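Side-chain contacts in thioesterase (Streptomyces sp. WAC02707, PDB 6VAP), which probably hydrolyses thioesters of stalled or unwanted acyl groups on the carrier proteins of the borrelidin assembly line, as a type II thioesterase: residues L103-A108 with Y184-G189; V56-R61 with H97-T102; A45-R50 with G244-H249. One frame throughout, in Å; residues are numbered along the deposited sequence.

Interaction 1 of 3, residues L103-A108 with Y184-G189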
loop_
_atom_site.group_PDB
_atom_site.type_symbol
_atom_site.label_atom_id
_atom_site.label_comp_id
_atom_site.label_asym_id
_atom_site.label_seq_id
_atom_site.Cartn_x
_atom_site.Cartn_y
_atom_site.Cartn_z
ATOM N N LEU A 103 -5.333 2.095 0.878
ATOM C CA LEU A 103 -5.720 1.593 -0.430
ATOM C C LEU A 103 -5.710 0.077 -0.460
ATOM O O LEU A 103 -6.662 -0.529 -0.962
ATOM C CB LEU A 103 -4.801 2.166 -1.494
ATOM C CG LEU A 103 -5.066 1.699 -2.925
ATOM C CD1 LEU A 103 -6.525 1.958 -3.321
ATOM C CD2 LEU A 103 -4.143 2.418 -3.870
ATOM N N ALA A 104 -4.671 -0.546 0.110
ATOM C CA ALA A 104 -4.604 -2.002 0.149
ATOM C C ALA A 104 -5.779 -2.588 0.894
ATOM O O ALA A 104 -6.305 -3.631 0.484
ATOM C CB ALA A 104 -3.296 -2.487 0.781
ATOM N N PHE A 105 -6.196 -1.934 1.980
ATOM C CA PHE A 105 -7.323 -2.430 2.746
ATOM C C PHE A 105 -8.606 -2.314 1.953
ATOM O O PHE A 105 -9.458 -3.191 2.031
ATOM C CB PHE A 105 -7.436 -1.665 4.054
ATOM C CG PHE A 105 -8.791 -1.782 4.710
ATOM C CD1 PHE A 105 -9.135 -2.911 5.459
ATOM C CD2 PHE A 105 -9.688 -0.763 4.628
ATOM C CE1 PHE A 105 -10.358 -3.000 6.069
ATOM C CE2 PHE A 105 -10.907 -0.846 5.240
ATOM C CZ PHE A 105 -11.249 -1.971 5.968
ATOM N N GLU A 106 -8.786 -1.205 1.246
ATOM C CA GLU A 106 -9.975 -1.002 0.429
ATOM C C GLU A 106 -10.023 -1.999 -0.716
ATOM O O GLU A 106 -11.098 -2.519 -1.041
ATOM C CB GLU A 106 -9.988 0.441 -0.079
ATOM C CG GLU A 106 -10.354 1.470 0.966
ATOM C CD GLU A 106 -11.787 1.264 1.474
ATOM O OE1 GLU A 106 -12.572 0.643 0.747
ATOM O OE2 GLU A 106 -12.086 1.708 2.591
ATOM N N LEU A 107 -8.870 -2.274 -1.329
ATOM C CA LEU A 107 -8.801 -3.296 -2.369
ATOM C C LEU A 107 -9.111 -4.666 -1.797
ATOM O O LEU A 107 -9.833 -5.455 -2.415
ATOM C CB LEU A 107 -7.413 -3.293 -3.024
ATOM C CG LEU A 107 -7.093 -2.051 -3.818
ATOM C CD1 LEU A 107 -5.572 -1.992 -4.170
ATOM C CD2 LEU A 107 -7.916 -2.058 -5.109
ATOM N N ALA A 108 -8.676 -4.923 -0.568
ATOM C CA ALA A 108 -8.993 -6.201 0.056
ATOM C C ALA A 108 -10.494 -6.367 0.241
ATOM O O ALA A 108 -11.063 -7.431 -0.020
ATOM C CB ALA A 108 -8.262 -6.327 1.386
ATOM N N TYR A 184 -9.660 10.634 3.675
ATOM C CA TYR A 184 -10.294 9.322 3.708
ATOM C C TYR A 184 -11.315 9.232 4.818
ATOM O O TYR A 184 -11.036 9.625 5.946
ATOM C CB TYR A 184 -9.228 8.266 3.911
ATOM C CG TYR A 184 -9.704 6.849 4.087
ATOM C CD1 TYR A 184 -10.339 6.148 3.036
ATOM C CD2 TYR A 184 -9.609 6.228 5.329
ATOM C CE1 TYR A 184 -10.794 4.865 3.224
ATOM C CE2 TYR A 184 -10.069 4.927 5.519
ATOM C CZ TYR A 184 -10.608 4.239 4.468
ATOM O OH TYR A 184 -11.074 2.936 4.668
ATOM N N ARG A 185 -12.517 8.713 4.517
ATOM C CA ARG A 185 -13.601 8.497 5.488
ATOM C C ARG A 185 -13.911 6.989 5.452
ATOM O O ARG A 185 -14.336 6.574 4.428
ATOM C CB ARG A 185 -14.787 9.409 5.151
ATOM C CG ARG A 185 -14.392 10.863 4.914
ATOM C CD ARG A 185 -15.514 11.881 4.815
ATOM N NE ARG A 185 -16.155 11.858 3.506
ATOM C CZ ARG A 185 -17.410 12.263 3.234
ATOM N NH1 ARG A 185 -18.220 12.721 4.180
ATOM N NH2 ARG A 185 -17.853 12.183 2.000
ATOM N N TYR A 186 -13.609 6.219 6.496
ATOM C CA TYR A 186 -13.900 4.802 6.589
ATOM C C TYR A 186 -15.406 4.626 6.640
ATOM O O TYR A 186 -16.091 5.225 7.470
ATOM C CB TYR A 186 -13.250 4.214 7.838
ATOM C CG TYR A 186 -13.684 2.803 8.144
ATOM C CD1 TYR A 186 -13.374 1.748 7.285
ATOM C CD2 TYR A 186 -14.378 2.516 9.300
ATOM C CE1 TYR A 186 -13.773 0.487 7.562
ATOM C CE2 TYR A 186 -14.770 1.232 9.601
ATOM C CZ TYR A 186 -14.455 0.212 8.728
ATOM O OH TYR A 186 -14.849 -1.072 9.004
ATOM N N ARG A 187 -15.932 3.849 5.730
ATOM C CA ARG A 187 -17.346 3.497 5.801
ATOM C C ARG A 187 -17.449 2.089 6.349
ATOM O O ARG A 187 -16.930 1.182 5.710
ATOM C CB ARG A 187 -18.001 3.576 4.429
ATOM C CG ARG A 187 -17.482 4.725 3.594
ATOM C CD ARG A 187 -18.179 4.782 2.247
ATOM N NE ARG A 187 -17.520 5.719 1.340
ATOM C CZ ARG A 187 -17.178 5.446 0.083
ATOM N NH1 ARG A 187 -17.426 4.253 -0.444
ATOM N NH2 ARG A 187 -16.585 6.374 -0.651
ATOM N N PRO A 188 -18.094 1.877 7.491
ATOM C CA PRO A 188 -18.178 0.522 8.053
ATOM C C PRO A 188 -18.786 -0.464 7.065
ATOM O O PRO A 188 -19.696 -0.134 6.298
ATOM C CB PRO A 188 -19.074 0.712 9.287
ATOM C CG PRO A 188 -18.926 2.140 9.665
ATOM C CD PRO A 188 -18.701 2.883 8.374
ATOM N N GLY A 189 -18.274 -1.690 7.104
ATOM C CA GLY A 189 -18.765 -2.770 6.284
ATOM C C GLY A 189 -18.394 -4.110 6.890
ATOM O O GLY A 189 -17.879 -4.198 8.014
HETATM O O HOH W 1 -14.344 3.261 3.314
#

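Interaction 2 of 3, residues V56-R61 with H97-T102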
loop_
_atom_site.group_PDB
_atom_site.type_symbol
_atom_site.label_atom_id
_atom_site.label_comp_id
_atom_site.label_asym_id
_atom_site.label_seq_id
_atom_site.Cartn_x
_atom_site.Cartn_y
_atom_site.Cartn_z
ATOM N N VAL A 56 2.000 -0.924 -8.149
ATOM C CA VAL A 56 0.972 -0.069 -8.725
ATOM C C VAL A 56 1.543 1.322 -8.957
ATOM O O VAL A 56 2.165 1.914 -8.073
ATOM C CB VAL A 56 -0.270 -0.030 -7.815
ATOM C CG1 VAL A 56 -1.341 0.857 -8.380
ATOM C CG2 VAL A 56 -0.798 -1.475 -7.621
ATOM N N GLN A 57 1.294 1.853 -10.131
ATOM C CA GLN A 57 1.641 3.216 -10.501
ATOM C C GLN A 57 0.373 4.046 -10.525
ATOM O O GLN A 57 -0.444 3.896 -11.428
ATOM C CB GLN A 57 2.320 3.227 -11.871
ATOM C CG GLN A 57 2.789 4.594 -12.334
ATOM C CD GLN A 57 4.184 4.931 -11.826
ATOM O OE1 GLN A 57 4.434 4.887 -10.649
ATOM N NE2 GLN A 57 5.075 5.309 -12.722
ATOM N N TYR A 58 0.238 4.975 -9.597
ATOM C CA TYR A 58 -0.931 5.843 -9.597
ATOM C C TYR A 58 -0.804 6.919 -10.680
ATOM O O TYR A 58 0.303 7.289 -11.079
ATOM C CB TYR A 58 -1.110 6.520 -8.248
ATOM C CG TYR A 58 -0.987 5.627 -7.039
ATOM C CD1 TYR A 58 -1.655 4.413 -6.970
ATOM C CD2 TYR A 58 -0.203 6.009 -5.954
ATOM C CE1 TYR A 58 -1.557 3.615 -5.848
ATOM C CE2 TYR A 58 -0.128 5.254 -4.842
ATOM C CZ TYR A 58 -0.795 4.039 -4.778
ATOM O OH TYR A 58 -0.659 3.281 -3.620
ATOM N N PRO A 59 -1.925 7.420 -11.189
ATOM C CA PRO A 59 -1.866 8.529 -12.150
ATOM C C PRO A 59 -1.130 9.725 -11.568
ATOM O O PRO A 59 -1.173 9.987 -10.359
ATOM C CB PRO A 59 -3.336 8.870 -12.403
ATOM C CG PRO A 59 -4.095 7.608 -12.047
ATOM C CD PRO A 59 -3.301 6.981 -10.906
ATOM N N GLY A 60 -0.471 10.459 -12.460
ATOM C CA GLY A 60 0.104 11.736 -12.127
ATOM C C GLY A 60 1.587 11.738 -11.843
ATOM O O GLY A 60 2.132 12.799 -11.527
ATOM N N ARG A 61 2.265 10.606 -11.950
ATOM C CA ARG A 61 3.683 10.534 -11.644
ATOM C C ARG A 61 4.430 9.805 -12.750
ATOM O O ARG A 61 3.894 8.893 -13.387
ATOM C CB ARG A 61 3.924 9.828 -10.304
ATOM C CG ARG A 61 3.553 8.349 -10.316
ATOM C CD ARG A 61 2.874 7.968 -9.009
ATOM N NE ARG A 61 1.634 8.713 -8.829
ATOM C CZ ARG A 61 1.208 9.188 -7.670
ATOM N NH1 ARG A 61 1.902 8.957 -6.571
ATOM N NH2 ARG A 61 0.057 9.856 -7.621
ATOM N N HIS A 97 2.174 0.653 2.089
ATOM C CA HIS A 97 2.834 1.507 3.060
ATOM C C HIS A 97 2.100 2.838 3.136
ATOM O O HIS A 97 1.782 3.435 2.108
ATOM C CB HIS A 97 4.289 1.702 2.661
ATOM C CG HIS A 97 5.057 2.548 3.620
ATOM N ND1 HIS A 97 5.258 2.194 4.938
ATOM C CD2 HIS A 97 5.660 3.746 3.450
ATOM C CE1 HIS A 97 5.971 3.135 5.535
ATOM N NE2 HIS A 97 6.216 4.092 4.658
ATOM N N SER A 98 1.823 3.287 4.358
ATOM C CA SER A 98 1.214 4.581 4.643
ATOM C C SER A 98 -0.099 4.678 3.894
ATOM O O SER A 98 -0.975 3.838 4.081
ATOM C CB SER A 98 2.171 5.722 4.324
ATOM O OG SER A 98 1.796 6.905 5.017
ATOM N N MET A 99 -0.262 5.669 3.035
ATOM C CA MET A 99 -1.511 5.764 2.292
ATOM C C MET A 99 -1.792 4.480 1.511
ATOM O O MET A 99 -2.945 4.041 1.415
ATOM C CB MET A 99 -1.473 6.962 1.354
ATOM C CG MET A 99 -2.756 7.200 0.583
ATOM S SD MET A 99 -2.673 6.721 -1.161
ATOM C CE MET A 99 -1.542 7.923 -1.763
ATOM N N GLY A 100 -0.752 3.853 0.958
ATOM C CA GLY A 100 -0.931 2.578 0.290
ATOM C C GLY A 100 -1.587 1.523 1.158
ATOM O O GLY A 100 -2.222 0.601 0.633
ATOM N N ALA A 101 -1.401 1.603 2.481
ATOM C CA ALA A 101 -2.026 0.618 3.369
ATOM C C ALA A 101 -3.548 0.765 3.373
ATOM O O ALA A 101 -4.288 -0.224 3.385
ATOM C CB ALA A 101 -1.460 0.761 4.797
ATOM N N THR A 102 -4.036 1.996 3.373
ATOM C CA THR A 102 -5.476 2.202 3.312
ATOM C C THR A 102 -6.023 1.748 1.961
ATOM O O THR A 102 -7.059 1.075 1.888
ATOM C CB THR A 102 -5.806 3.668 3.574
ATOM O OG1 THR A 102 -5.300 4.076 4.845
ATOM C CG2 THR A 102 -7.356 3.893 3.537
#

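Interaction 3 of 3, residues A45-R50 with G244-H249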
loop_
_atom_site.group_PDB
_atom_site.type_symbol
_atom_site.label_atom_id
_atom_site.label_comp_id
_atom_site.label_asym_id
_atom_site.label_seq_id
_atom_site.Cartn_x
_atom_site.Cartn_y
_atom_site.Cartn_z
ATOM N N ALA A 45 12.806 -7.617 -6.939
ATOM C CA ALA A 45 14.114 -8.239 -7.140
ATOM C C ALA A 45 14.380 -9.323 -6.099
ATOM O O ALA A 45 15.031 -10.327 -6.395
ATOM C CB ALA A 45 15.215 -7.169 -7.075
ATOM N N ALA A 46 13.903 -9.137 -4.871
ATOM C CA ALA A 46 14.211 -10.058 -3.783
ATOM C C ALA A 46 13.271 -11.249 -3.705
ATOM O O ALA A 46 13.662 -12.293 -3.176
ATOM C CB ALA A 46 14.165 -9.320 -2.444
ATOM N N LEU A 47 12.044 -11.127 -4.206
ATOM C CA LEU A 47 11.064 -12.204 -4.100
ATOM C C LEU A 47 10.854 -12.970 -5.404
ATOM O O LEU A 47 10.479 -14.150 -5.369
ATOM C CB LEU A 47 9.713 -11.653 -3.627
ATOM C CG LEU A 47 9.712 -10.952 -2.278
ATOM C CD1 LEU A 47 8.304 -10.681 -1.829
ATOM C CD2 LEU A 47 10.482 -11.750 -1.192
ATOM N N ALA A 48 11.076 -12.337 -6.550
ATOM C CA ALA A 48 10.911 -13.033 -7.815
ATOM C C ALA A 48 12.094 -13.968 -8.020
ATOM O O ALA A 48 13.160 -13.733 -7.460
ATOM C CB ALA A 48 10.826 -12.045 -8.970
ATOM N N PRO A 49 11.930 -15.054 -8.804
ATOM C CA PRO A 49 10.703 -15.440 -9.514
ATOM C C PRO A 49 9.742 -16.240 -8.653
ATOM O O PRO A 49 8.691 -16.662 -9.141
ATOM C CB PRO A 49 11.226 -16.294 -10.674
ATOM C CG PRO A 49 12.472 -16.945 -10.107
ATOM C CD PRO A 49 13.047 -15.978 -9.091
ATOM N N ARG A 50 10.097 -16.444 -7.382
ATOM C CA ARG A 50 9.251 -17.250 -6.509
ATOM C C ARG A 50 7.968 -16.522 -6.143
ATOM O O ARG A 50 7.005 -17.144 -5.685
ATOM C CB ARG A 50 10.007 -17.643 -5.245
ATOM C CG ARG A 50 11.166 -18.622 -5.513
ATOM C CD ARG A 50 12.172 -18.686 -4.363
ATOM N NE ARG A 50 12.484 -17.361 -3.808
ATOM C CZ ARG A 50 13.186 -16.423 -4.442
ATOM N NH1 ARG A 50 13.665 -16.650 -5.663
ATOM N NH2 ARG A 50 13.402 -15.255 -3.855
ATOM N N GLY A 244 11.499 -10.946 4.475
ATOM C CA GLY A 244 11.301 -12.244 5.096
ATOM C C GLY A 244 9.912 -12.431 5.688
ATOM O O GLY A 244 9.378 -13.538 5.693
ATOM N N ILE A 245 9.312 -11.364 6.208
ATOM C CA ILE A 245 7.939 -11.448 6.701
ATOM C C ILE A 245 6.976 -11.652 5.534
ATOM O O ILE A 245 6.070 -12.497 5.582
ATOM C CB ILE A 245 7.604 -10.180 7.506
ATOM C CG1 ILE A 245 8.206 -10.291 8.920
ATOM C CG2 ILE A 245 6.118 -9.980 7.606
ATOM C CD1 ILE A 245 8.309 -8.963 9.653
ATOM N N ILE A 246 7.155 -10.870 4.466
ATOM C CA ILE A 246 6.324 -11.054 3.286
ATOM C C ILE A 246 6.463 -12.479 2.782
ATOM O O ILE A 246 5.464 -13.149 2.530
ATOM C CB ILE A 246 6.694 -10.025 2.205
ATOM C CG1 ILE A 246 6.195 -8.633 2.601
ATOM C CG2 ILE A 246 6.148 -10.446 0.867
ATOM C CD1 ILE A 246 6.849 -7.520 1.775
ATOM N N ALA A 247 7.698 -12.973 2.653
ATOM C CA ALA A 247 7.934 -14.298 2.093
ATOM C C ALA A 247 7.297 -15.367 2.959
ATOM O O ALA A 247 6.747 -16.342 2.440
ATOM C CB ALA A 247 9.439 -14.528 1.944
ATOM N N GLU A 248 7.363 -15.213 4.285
ATOM C CA GLU A 248 6.728 -16.189 5.164
ATOM C C GLU A 248 5.231 -16.277 4.881
ATOM O O GLU A 248 4.650 -17.371 4.874
ATOM C CB GLU A 248 6.978 -15.817 6.627
ATOM C CG GLU A 248 6.494 -16.859 7.634
ATOM C CD GLU A 248 7.189 -18.199 7.470
ATOM O OE1 GLU A 248 8.431 -18.217 7.341
ATOM O OE2 GLU A 248 6.489 -19.235 7.466
ATOM N N HIS A 249 4.581 -15.138 4.634
ATOM C CA HIS A 249 3.136 -15.170 4.392
ATOM C C HIS A 249 2.783 -15.862 3.081
ATOM O O HIS A 249 1.736 -16.518 2.982
ATOM C CB HIS A 249 2.578 -13.751 4.399
ATOM C CG HIS A 249 2.195 -13.265 5.764
ATOM N ND1 HIS A 249 0.934 -13.451 6.291
ATOM C CD2 HIS A 249 2.916 -12.627 6.720
ATOM C CE1 HIS A 249 0.888 -12.925 7.504
ATOM N NE2 HIS A 249 2.077 -12.425 7.791
#

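Interaction 1 of 3, residues L103-A108 with Y184-G189
The E106 turn of helix 99-113 faces an irregular, extended run after helix 167-182, with the CA atoms of E106 and Y186 9.3 Å apart at the nearest point. F105 and E106 reach across from the helix; Y184 and Y186 reach back from the loop. The polar centre is the phenol of Y184. Its OH donates to E106 OE2 at 2.6 Å. The oxygen accepts through its anti lone pair, the one away from OE1. It lies at the edge of the Y184 ring, in the ring plane, while the carboxylate is turned 64° against that ring. The E106 chain bends at chi2 (-63°), which helps bring the carboxylate to the hydroxyl. Water 1 adds a second grip: it donates to E106 OE2 at 2.8 Å and accepts from R187 N at 3.0 Å. One carboxylate oxygen thus ties together a side chain and a backbone N-H of the loop. E106 OE1 is held separately, by a salt bridge to R110. These donors probably favour the charged form of E106.

The apolar part lies beside this bond. F105 CZ meets Y186 CE1 at 3.9 Å, and F105 CE2 lies 3.8 Å from Y184 OH. Both loop atoms sit at the edge of the F105 ring, near its plane. H218 completes the aromatic group, meeting Y186 edge-to-face and also touching F105. R187, although poorly ordered, is placed for a salt bridge to D74 of helix 73-87. The contact fastens the connection between helix 167-182 and strand 196-201 to the helix that follows the probable nucleophile elbow of an alpha/beta-hydrolase fold.

Interaction 2 of 3, residues V56-R61 with H97-T102
This is a small buried Met-aromatic contact between Y58, in the loop after strand 52-56, and M99, in the first turn of helix 99-113. M99 lies in the probable nucleophile elbow between strand 92-97 and the helix, which includes S98 and G100. The M99 sulfur SD lies 5.4 Å from the centroid of the Y58 ring, 40° off the ring normal. The approach is oblique. The methyl comes closer to the ring carbons, with M99 CE 4.3 Å from Y58 CE2. M99 has CG anti to the backbone N (chi1 -177°), and its chain then turns at chi2 and chi3 to bring the thioether to the ring. The tyrosine continues past the sulfur to the helix backbone, where its OH is 4.0 Å from G100 CA. The hydroxyl has its polar partner outside the two segments: it is hydrogen-bonded to P31 O.

The other end of Y58 is set by a type II turn from Y58 to R61. R61 folds back over this turn, and Y58 CB lies 3.3 Å above one face of its guanidinium. R61 NH2 donates to P59 O at 3.0 Å, with an N-H...O angle of 165°. The acceptor lies in the guanidinium plane. R61 NH1 forms a salt bridge with D177, which links the turn to helix 167-182. S98 OG is hydrogen-bonded to H232, consistent with a Ser-His-Asp triad completed by D204. The chemistry across the contact is thus mainly dispersion and sulfur-aromatic packing, with the buried phenol oxygen satisfied by the backbone carbonyl of P31, just after strand 26-30.

Interaction 3 of 3, residues A45-R50 with G244-H249
L47, the last residue of helix 41-47, places its two methyls on successive residues of helix 239-250. The tight part is one methyl pair: L47 CD1 and I246 CG2 are 3.5 Å apart, closer than usual for two carbons. The two side chains cross at about a right angle. The touching branch of I246 is the short one, CG2, which stands anti to the backbone N. Its longer arm, CG1, lies beside that N instead (chi1 -73°). The second methyl meets its partner more loosely, with L47 CD2 4.3 Å from A247 CB. A247 has only a methyl to offer, which is consistent with the close backbones: the CA atoms of L47 and A247 are 7.2 Å apart. All three touching residues are buried, and their packing is purely apolar.

The looser side begins where 45-50 leaves helix 41-47. A48 departs from helical geometry, and a cis peptide bond precedes P49. This turn is partly exposed and leads away from helix 239-250. On the other helix, E248 is exposed to solvent. R50 NH2 is hydrogen-bonded to C253 O, so the chain just beyond helix 239-250 is also held to the turn. L27 of strand 26-30 touches both L47 and I246, placing their methyl pair against the sheet. I245 and H249 face other strands: I245 packs on L122 of strand 120-124 and on F228 of strand 223-228, while H249 NE2 is hydrogen-bonded to H197 of strand 196-201. The contact joins two helices lying over the central sheet.

Overall arrangement
Interactions 1 and 2 share helix 99-113 and have centres about 14 Å apart. They touch directly at two places: Y184 CZ lies 3.4 Å from T102 CG2, and L103 CD2 lies 3.5 Å from Y58 CE1. Interaction 2 packs against the helix start beside the probable nucleophile S98, and interaction 1 follows nearly two turns further along. Interaction 3 stands apart, its centre about 25 Å from that of interaction 1 and about 20 Å from that of interaction 2. It lies across the chain centre from interaction 1. In sequence its two segments enclose both other contacts, so it brings early and late parts of the thioesterase domain together.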